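Local structure of hydrogen peroxide-inducible genes activator (Corynebacterium glutamicum, 6G1D) at residues D173-T178 with T269-S274; S180-A185 with E196-L201; L190-L195 with C217-I222. The protein senses hydrogen peroxide as a LysR-type transcription factor and probably controls the expression of peroxide-response genes through its DNA-binding and regulatory domains. The protein carries 1 engineered substitution. All coordinates share one frame; numbering follows the deposited sequence. Where two conformers were deposited one is given.

Interaction 1 (D173-T178 with T269-S274)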
loop_
_atom_site.group_PDB
_atom_site.type_symbol
_atom_site.label_atom_id
_atom_site.label_comp_id
_atom_site.label_asym_id
_atom_site.label_seq_id
_atom_site.Cartn_x
_atom_site.Cartn_y
_atom_site.Cartn_z
ATOM N N ASP B 173 -14.837 18.452 24.292
ATOM C CA ASP B 173 -16.113 17.742 24.316
ATOM C C ASP B 173 -16.458 17.185 22.944
ATOM O O ASP B 173 -16.027 17.720 21.934
ATOM C CB ASP B 173 -17.236 18.662 24.810
ATOM C CG ASP B 173 -17.162 18.928 26.313
ATOM O OD1 ASP B 173 -16.826 17.997 27.113
ATOM O OD2 ASP B 173 -17.464 20.073 26.710
ATOM N N PHE B 174 -17.212 16.091 22.927
ATOM C CA PHE B 174 -17.912 15.668 21.720
ATOM C C PHE B 174 -19.317 16.310 21.651
ATOM O O PHE B 174 -19.824 16.840 22.623
ATOM C CB PHE B 174 -18.091 14.158 21.680
ATOM C CG PHE B 174 -16.803 13.393 21.778
ATOM C CD1 PHE B 174 -15.757 13.681 20.930
ATOM C CD2 PHE B 174 -16.652 12.372 22.707
ATOM C CE1 PHE B 174 -14.564 12.986 21.017
ATOM C CE2 PHE B 174 -15.483 11.670 22.795
ATOM C CZ PHE B 174 -14.436 11.979 21.949
ATOM N N ILE B 175 -19.888 16.242 20.467
ATOM C CA ILE B 175 -21.254 16.611 20.198
ATOM C C ILE B 175 -21.823 15.535 19.265
ATOM O O ILE B 175 -21.099 14.971 18.458
ATOM C CB ILE B 175 -21.344 17.993 19.538
ATOM C CG1 ILE B 175 -22.806 18.488 19.473
ATOM C CG2 ILE B 175 -20.712 18.016 18.132
ATOM C CD1 ILE B 175 -22.931 19.996 19.310
ATOM N N VAL B 176 -23.106 15.249 19.422
ATOM C CA VAL B 176 -23.829 14.282 18.589
ATOM C C VAL B 176 -24.340 14.989 17.349
ATOM O O VAL B 176 -24.916 16.061 17.438
ATOM C CB VAL B 176 -25.002 13.658 19.357
ATOM C CG1 VAL B 176 -25.722 12.621 18.500
ATOM C CG2 VAL B 176 -24.530 13.036 20.667
ATOM N N VAL B 177 -24.139 14.394 16.196
ATOM C CA VAL B 177 -24.555 14.965 14.935
ATOM C C VAL B 177 -25.497 13.978 14.253
ATOM O O VAL B 177 -25.179 12.799 14.101
ATOM C CB VAL B 177 -23.344 15.242 14.004
ATOM C CG1 VAL B 177 -23.800 15.883 12.691
ATOM C CG2 VAL B 177 -22.353 16.138 14.731
ATOM N N THR B 178 -26.651 14.472 13.822
ATOM C CA THR B 178 -27.710 13.642 13.232
ATOM C C THR B 178 -28.256 14.330 12.003
ATOM O O THR B 178 -27.980 15.513 11.771
ATOM C CB THR B 178 -28.874 13.483 14.213
ATOM O OG1 THR B 178 -29.562 14.740 14.410
ATOM C CG2 THR B 178 -28.365 12.974 15.572
ATOM N N THR B 269 -27.698 18.827 15.626
ATOM C CA THR B 269 -26.831 18.389 16.703
ATOM C C THR B 269 -27.608 18.168 17.977
ATOM O O THR B 269 -28.702 18.681 18.142
ATOM C CB THR B 269 -25.731 19.451 17.010
ATOM O OG1 THR B 269 -26.341 20.706 17.318
ATOM C CG2 THR B 269 -24.764 19.604 15.830
ATOM N N ALA B 270 -26.986 17.460 18.903
ATOM C CA ALA B 270 -27.531 17.194 20.217
ATOM C C ALA B 270 -26.406 17.001 21.209
ATOM O O ALA B 270 -25.284 16.676 20.823
ATOM C CB ALA B 270 -28.341 15.919 20.173
ATOM N N ASN B 271 -26.718 17.139 22.495
ATOM C CA ASN B 271 -25.723 16.895 23.533
ATOM C C ASN B 271 -26.245 16.035 24.652
ATOM O O ASN B 271 -27.444 16.002 24.923
ATOM C CB ASN B 271 -25.230 18.222 24.130
ATOM C CG ASN B 271 -24.283 18.953 23.202
ATOM O OD1 ASN B 271 -23.160 18.490 22.981
ATOM N ND2 ASN B 271 -24.737 20.069 22.632
ATOM N N PHE B 272 -25.312 15.382 25.329
ATOM C CA PHE B 272 -25.590 14.690 26.558
ATOM C C PHE B 272 -25.779 15.712 27.660
ATOM O O PHE B 272 -25.297 16.842 27.544
ATOM C CB PHE B 272 -24.457 13.737 26.903
ATOM C CG PHE B 272 -24.221 12.694 25.858
ATOM C CD1 PHE B 272 -25.111 11.640 25.719
ATOM C CD2 PHE B 272 -23.112 12.752 25.052
ATOM C CE1 PHE B 272 -24.912 10.684 24.735
ATOM C CE2 PHE B 272 -22.900 11.812 24.067
ATOM C CZ PHE B 272 -23.800 10.774 23.905
ATOM N N ASN B 273 -26.481 15.302 28.724
ATOM C CA ASN B 273 -26.743 16.173 29.868
ATOM C C ASN B 273 -25.450 16.494 30.642
ATOM O O ASN B 273 -24.410 15.859 30.432
ATOM C CB ASN B 273 -27.861 15.625 30.775
ATOM C CG ASN B 273 -27.516 14.340 31.492
ATOM O OD1 ASN B 273 -26.635 14.283 32.339
ATOM N ND2 ASN B 273 -28.271 13.316 31.199
ATOM N N SER B 274 -25.557 17.485 31.517
ATOM C CA SER B 274 -24.454 18.023 32.305
ATOM C C SER B 274 -23.646 16.997 33.097
ATOM O O SER B 274 -22.439 17.152 33.205
ATOM C CB SER B 274 -24.965 19.116 33.266
ATOM O OG SER B 274 -25.524 20.203 32.570
HETATM O O HOH W 1 -22.652 16.112 24.196
HETATM O O HOH W 2 -21.020 19.831 22.330
#

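Interaction 2 (S180-A185 with E196-L201)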
loop_
_atom_site.group_PDB
_atom_site.type_symbol
_atom_site.label_atom_id
_atom_site.label_comp_id
_atom_site.label_asym_id
_atom_site.label_seq_id
_atom_site.Cartn_x
_atom_site.Cartn_y
_atom_site.Cartn_z
ATOM N N SER B 180 -31.147 16.255 10.102
ATOM C CA SER B 180 -32.155 17.252 10.521
ATOM C C SER B 180 -33.466 16.678 11.060
ATOM O O SER B 180 -34.014 17.191 12.030
ATOM C CB SER B 180 -32.506 18.126 9.328
ATOM O OG SER B 180 -31.404 18.952 9.088
ATOM N N ASP B 181 -33.964 15.633 10.425
ATOM C CA ASP B 181 -35.249 15.027 10.838
ATOM C C ASP B 181 -35.139 13.940 11.949
ATOM O O ASP B 181 -36.116 13.352 12.320
ATOM C CB ASP B 181 -35.988 14.487 9.606
ATOM C CG ASP B 181 -35.300 13.294 8.960
ATOM O OD1 ASP B 181 -34.206 12.897 9.393
ATOM O OD2 ASP B 181 -35.805 12.765 7.949
ATOM N N HIS B 182 -33.953 13.717 12.507
ATOM C CA HIS B 182 -33.785 12.725 13.542
ATOM C C HIS B 182 -34.439 13.193 14.819
ATOM O O HIS B 182 -34.467 14.382 15.126
ATOM C CB HIS B 182 -32.296 12.412 13.750
ATOM C CG HIS B 182 -32.023 11.335 14.757
ATOM N ND1 HIS B 182 -31.820 11.560 16.098
ATOM C CD2 HIS B 182 -31.909 9.998 14.574
ATOM C CE1 HIS B 182 -31.600 10.402 16.697
ATOM N NE2 HIS B 182 -31.664 9.439 15.797
ATOM N N PRO B 183 -35.005 12.246 15.595
ATOM C CA PRO B 183 -35.702 12.697 16.823
ATOM C C PRO B 183 -34.870 13.388 17.923
ATOM O O PRO B 183 -35.406 14.109 18.745
ATOM C CB PRO B 183 -36.334 11.395 17.343
ATOM C CG PRO B 183 -35.609 10.268 16.624
ATOM C CD PRO B 183 -35.312 10.845 15.270
ATOM N N PHE B 184 -33.579 13.122 17.974
ATOM C CA PHE B 184 -32.654 13.813 18.886
ATOM C C PHE B 184 -32.219 15.203 18.442
ATOM O O PHE B 184 -31.652 15.893 19.251
ATOM C CB PHE B 184 -31.396 12.987 19.177
ATOM C CG PHE B 184 -31.644 11.653 19.840
ATOM C CD1 PHE B 184 -32.881 11.324 20.426
ATOM C CD2 PHE B 184 -30.602 10.741 19.947
ATOM C CE1 PHE B 184 -33.069 10.110 21.045
ATOM C CE2 PHE B 184 -30.797 9.530 20.601
ATOM C CZ PHE B 184 -32.048 9.201 21.099
ATOM N N ALA B 185 -32.524 15.613 17.217
ATOM C CA ALA B 185 -32.237 16.979 16.775
ATOM C C ALA B 185 -32.513 18.059 17.841
ATOM O O ALA B 185 -33.594 18.174 18.333
ATOM C CB ALA B 185 -32.992 17.268 15.499
ATOM N N GLU B 196 -27.618 3.763 22.204
ATOM C CA GLU B 196 -28.242 2.534 21.765
ATOM C C GLU B 196 -29.192 2.792 20.609
ATOM O O GLU B 196 -29.365 1.963 19.748
ATOM C CB GLU B 196 -29.003 1.904 22.916
ATOM C CG GLU B 196 -28.936 0.391 22.943
ATOM C CD GLU B 196 -29.550 -0.247 21.721
ATOM O OE1 GLU B 196 -29.016 -1.264 21.237
ATOM O OE2 GLU B 196 -30.567 0.275 21.238
ATOM N N ASP B 197 -29.844 3.938 20.644
ATOM C CA ASP B 197 -30.820 4.320 19.648
ATOM C C ASP B 197 -30.236 4.939 18.388
ATOM O O ASP B 197 -31.011 5.354 17.518
ATOM C CB ASP B 197 -31.811 5.317 20.269
ATOM C CG ASP B 197 -32.533 4.758 21.480
ATOM O OD1 ASP B 197 -32.778 3.525 21.546
ATOM O OD2 ASP B 197 -32.863 5.595 22.349
ATOM N N LEU B 198 -28.911 5.043 18.292
ATOM C CA LEU B 198 -28.265 5.594 17.100
ATOM C C LEU B 198 -27.657 4.478 16.293
ATOM O O LEU B 198 -27.141 3.505 16.857
ATOM C CB LEU B 198 -27.153 6.588 17.498
ATOM C CG LEU B 198 -27.658 7.761 18.340
ATOM C CD1 LEU B 198 -26.535 8.678 18.755
ATOM C CD2 LEU B 198 -28.686 8.549 17.567
ATOM N N ASP B 199 -27.719 4.608 14.969
ATOM C CA ASP B 199 -26.870 3.811 14.088
ATOM C C ASP B 199 -25.615 4.636 13.896
ATOM O O ASP B 199 -25.614 5.543 13.066
ATOM C CB ASP B 199 -27.562 3.528 12.742
ATOM C CG ASP B 199 -28.761 2.601 12.894
ATOM O OD1 ASP B 199 -29.792 2.890 12.261
ATOM O OD2 ASP B 199 -28.689 1.607 13.668
ATOM N N LEU B 200 -24.578 4.322 14.659
ATOM C CA LEU B 200 -23.347 5.107 14.623
ATOM C C LEU B 200 -22.550 4.833 13.368
ATOM O O LEU B 200 -22.314 3.675 13.033
ATOM C CB LEU B 200 -22.487 4.835 15.862
ATOM C CG LEU B 200 -23.099 5.274 17.175
ATOM C CD1 LEU B 200 -22.217 4.733 18.312
ATOM C CD2 LEU B 200 -23.239 6.805 17.210
ATOM N N LEU B 201 -22.156 5.899 12.671
ATOM C CA LEU B 201 -21.195 5.825 11.562
ATOM C C LEU B 201 -19.909 6.359 12.112
ATOM O O LEU B 201 -19.837 7.516 12.541
ATOM C CB LEU B 201 -21.638 6.672 10.375
ATOM C CG LEU B 201 -23.006 6.339 9.831
ATOM C CD1 LEU B 201 -23.566 7.424 8.933
ATOM C CD2 LEU B 201 -22.938 5.054 9.048
#

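Interaction 3 (L190-L195 with C217-I222)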
loop_
_atom_site.group_PDB
_atom_site.type_symbol
_atom_site.label_atom_id
_atom_site.label_comp_id
_atom_site.label_asym_id
_atom_site.label_seq_id
_atom_site.Cartn_x
_atom_site.Cartn_y
_atom_site.Cartn_z
ATOM N N LEU B 190 -29.411 14.344 26.639
ATOM C CA LEU B 190 -29.315 12.894 26.366
ATOM C C LEU B 190 -28.542 12.216 27.491
ATOM O O LEU B 190 -27.626 12.808 28.081
ATOM C CB LEU B 190 -28.613 12.616 25.035
ATOM C CG LEU B 190 -29.228 13.208 23.758
ATOM C CD1 LEU B 190 -28.381 12.884 22.538
ATOM C CD2 LEU B 190 -30.659 12.809 23.566
ATOM N N GLU B 191 -28.926 10.978 27.795
ATOM C CA GLU B 191 -28.141 10.094 28.635
ATOM C C GLU B 191 -27.271 9.237 27.752
ATOM O O GLU B 191 -27.545 9.113 26.580
ATOM C CB GLU B 191 -29.082 9.217 29.477
ATOM C CG GLU B 191 -29.783 9.975 30.591
ATOM C CD GLU B 191 -28.817 10.375 31.701
ATOM O OE1 GLU B 191 -29.241 11.146 32.588
ATOM O OE2 GLU B 191 -27.634 9.918 31.747
ATOM N N LEU B 192 -26.273 8.579 28.312
ATOM C CA LEU B 192 -25.350 7.778 27.526
ATOM C C LEU B 192 -26.076 6.680 26.798
ATOM O O LEU B 192 -25.760 6.357 25.668
ATOM C CB LEU B 192 -24.317 7.165 28.437
ATOM C CG LEU B 192 -22.880 7.241 27.992
ATOM C CD1 LEU B 192 -22.519 8.674 27.720
ATOM C CD2 LEU B 192 -22.042 6.711 29.124
ATOM N N SER B 193 -27.032 6.085 27.483
ATOM C CA SER B 193 -27.882 5.051 26.903
ATOM C C SER B 193 -28.603 5.449 25.596
ATOM O O SER B 193 -28.999 4.595 24.827
ATOM C CB SER B 193 -28.908 4.585 27.942
ATOM O OG SER B 193 -29.756 5.641 28.326
ATOM N N ALA B 194 -28.770 6.739 25.325
ATOM C CA ALA B 194 -29.251 7.195 24.012
ATOM C C ALA B 194 -28.399 6.697 22.827
ATOM O O ALA B 194 -28.874 6.608 21.700
ATOM C CB ALA B 194 -29.320 8.699 23.996
ATOM N N LEU B 195 -27.146 6.360 23.071
ATOM C CA LEU B 195 -26.284 5.791 22.021
ATOM C C LEU B 195 -26.838 4.483 21.422
ATOM O O LEU B 195 -26.625 4.211 20.244
ATOM C CB LEU B 195 -24.869 5.607 22.551
ATOM C CG LEU B 195 -24.113 6.920 22.811
ATOM C CD1 LEU B 195 -22.839 6.702 23.625
ATOM C CD2 LEU B 195 -23.779 7.640 21.507
ATOM N N CYS B 217 -19.682 3.996 24.349
ATOM C CA CYS B 217 -20.722 2.985 24.268
ATOM C C CYS B 217 -20.567 1.905 25.344
ATOM O O CYS B 217 -21.564 1.504 25.936
ATOM C CB CYS B 217 -20.764 2.373 22.880
ATOM S SG CYS B 217 -21.323 3.513 21.603
ATOM N N ARG B 218 -19.339 1.505 25.594
ATOM C CA ARG B 218 -19.078 0.537 26.675
ATOM C C ARG B 218 -19.501 0.938 28.196
ATOM O O ARG B 218 -20.115 0.305 29.107
ATOM C CB ARG B 218 -17.616 0.101 26.656
ATOM C CG ARG B 218 -17.254 -0.870 25.548
ATOM C CD ARG B 218 -18.258 -0.841 24.406
ATOM N NE ARG B 218 -17.722 -1.393 23.167
ATOM C CZ ARG B 218 -17.983 -2.608 22.698
ATOM N NH1 ARG B 218 -18.780 -3.426 23.365
ATOM N NH2 ARG B 218 -17.444 -3.004 21.555
ATOM N N ARG B 219 -19.243 2.224 28.378
ATOM C CA ARG B 219 -19.558 2.805 29.664
ATOM C C ARG B 219 -21.064 2.634 29.858
ATOM O O ARG B 219 -21.542 2.393 30.961
ATOM C CB ARG B 219 -19.130 4.261 29.728
ATOM C CG ARG B 219 -17.663 4.409 30.069
ATOM C CD ARG B 219 -17.171 5.808 29.789
ATOM N NE ARG B 219 -17.943 6.796 30.519
ATOM C CZ ARG B 219 -17.989 8.078 30.196
ATOM N NH1 ARG B 219 -17.309 8.517 29.155
ATOM N NH2 ARG B 219 -18.719 8.916 30.912
ATOM N N GLY B 220 -21.794 2.763 28.757
ATOM C CA GLY B 220 -23.236 2.628 28.734
ATOM C C GLY B 220 -23.717 1.205 28.488
ATOM O O GLY B 220 -24.915 0.991 28.325
ATOM N N ASP B 221 -22.781 0.254 28.435
ATOM C CA ASP B 221 -23.061 -1.173 28.198
ATOM C C ASP B 221 -23.792 -1.445 26.881
ATOM O O ASP B 221 -24.731 -2.226 26.831
ATOM C CB ASP B 221 -23.785 -1.814 29.398
ATOM C CG ASP B 221 -23.915 -3.321 29.277
ATOM O OD1 ASP B 221 -24.953 -3.868 29.713
ATOM O OD2 ASP B 221 -22.984 -3.963 28.756
ATOM N N ILE B 222 -23.344 -0.774 25.825
ATOM C CA ILE B 222 -23.913 -0.891 24.487
ATOM C C ILE B 222 -22.856 -1.220 23.443
ATOM O O ILE B 222 -21.757 -0.685 23.518
ATOM C CB ILE B 222 -24.431 0.487 24.043
ATOM C CG1 ILE B 222 -25.280 1.132 25.132
ATOM C CG2 ILE B 222 -25.158 0.399 22.714
ATOM C CD1 ILE B 222 -25.420 2.627 24.967
#

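Interaction 1 (D173-T178 with T269-S274)
Val176 and Ala270 face each other as an antiparallel hydrogen-bonded pair, their CB atoms 4.1 Å apart on one face of the sheet. Val176 N donates to Ala270 O at 3.0 Å, nearly along the C=O axis, and Ala270 N returns a bond to Val176 O at 2.9 Å. That second oxygen also receives a CA-H...O contact from Thr269, CA to Val176 O 3.1 Å. On the same face as Ala270, Val176 turns CG2 to the far end of the Phe272 ring, 4.0 Å from CE2, the two side chains crossing at about a right angle. Ile175 works on the other side: CG1, anti to its backbone N (chi1 -170°), reaches Asn271, while CD1 lies 3.7 Å from Thr269 CB. Past Ala270 the strands part, and the pairing gives way to water. One water donates to both Phe174 O and Asn271 OD1, the latter at 2.6 Å; a second accepts from Phe272 N at 3.0 Å. The amide nitrogen of Asn271 bonds Gln188 OE1 instead. With OD1 and ND2 given different partners, the amide is fixed in its rotation. Direct backbone pairing thus closes this strand junction at one end, and water bonded to carbonyl and amide groups takes over where the backbones diverge.

Interaction 2 (S180-A185 with E196-L201)
This is a side-chain contact between two loop segments, His182 and Phe184 on one and Asp197 and Leu198 on the other, with no hydrogen bond across it. Both segments belong to the long connection that follows strand 164-179 and leads to helix 208-219. The backbones stay well apart, Phe184 CA and Leu198 CA being 9.5 Å from each other, so side chains do nearly all the bridging. A single methyl does most of this work. Leu198 CD2 lies 3.6 Å from His182 CE1, and it sits 3.8 Å from Phe184 CD2, so both rings share it. The imidazole and the leucine cross at about a right angle, and the approach to either ring is oblique. His182 reaches over because its CG is anti to the backbone N (chi1 -177°), and Pro183 CD lies over one face of the imidazole, offset toward the rim. The two rings come from a type I beta turn, His182 to Ala185, closed by Ala185 N bonding to His182 O at 3.1 Å; the turn brings residues two apart in sequence round to the same methyl. All of this belongs to the LysR substrate-binding domain, which shares the alpha/beta fold of the periplasmic binding proteins; here the connection carries the chain from strand 164-179 of its mixed sheet to helix 208-219. Farther along the Phe184 ring, Asp197 OD2 approaches the edge in the ring plane, 3.9 Å from CZ, with the carboxylate plane turned 54° from the ring. Negative charge there would be expected to favour the slightly positive C-H rim, though the distance makes this a modest effect. Phe184 also packs on Leu190 and Ala194, and Leu198 touches Ser250.

Interaction 3 (L190-L195 with C217-I222)
Cys217 O is held by two backbone N-H groups of its own segment, Ile222 N at 2.9 Å and, weakly, Gly220 N, while the side chains of Cys217 and Ile222 meet the 3-10 segment opposite. Ile222 CD1 meets three residues: it is 3.8 Å from Leu192 O, 3.9 Å from Leu195 CB and close to Ser193 CA. Beside it Leu195 CD1 touches the sulphur, 4.1 Å from Cys217 SG. At the outer end Leu192 crosses Arg219 at about a right angle, its CD2 3.9 Å from Arg219 CB. The arginine chain bends at chi3 (57°), and the same leucine methyl lies over one face of the guanidinium, offset toward the rim; the charged end goes on to bond Thr277 O through NH1. Gly220, with no side chain, leaves its backbone close to Leu192, 4.0 Å from N to CD2. No hydrogen bond joins the segments, so apolar packing carries the contact. The turn beneath it leaves helix 208-219 through Asp221, whose positive phi and Asp221 N to Arg218 O bond complete, with Ile222 N to Cys217 O, a Schellman motif.

The three interactions form one compact cluster in the LysR substrate-binding domain, their centres about 11 to 13 Å apart. Along the chain, strand segment 173-178 comes first, then 180-185, 190-195 and 196-201 in the long connection, 217-222 at the end of helix 208-219, and finally 269-274. Interaction 1 therefore spans the other two, whose segments alternate. Side chains and backbone both link them: Val176 CG1 packs on Leu198 CD1, Leu200 CD1 on Cys217 SG, and the backbones of Leu190 and Asn273 are hydrogen-bonded. The connection thus lies against both the paired strands of the mixed sheet and the end of helix 208-219.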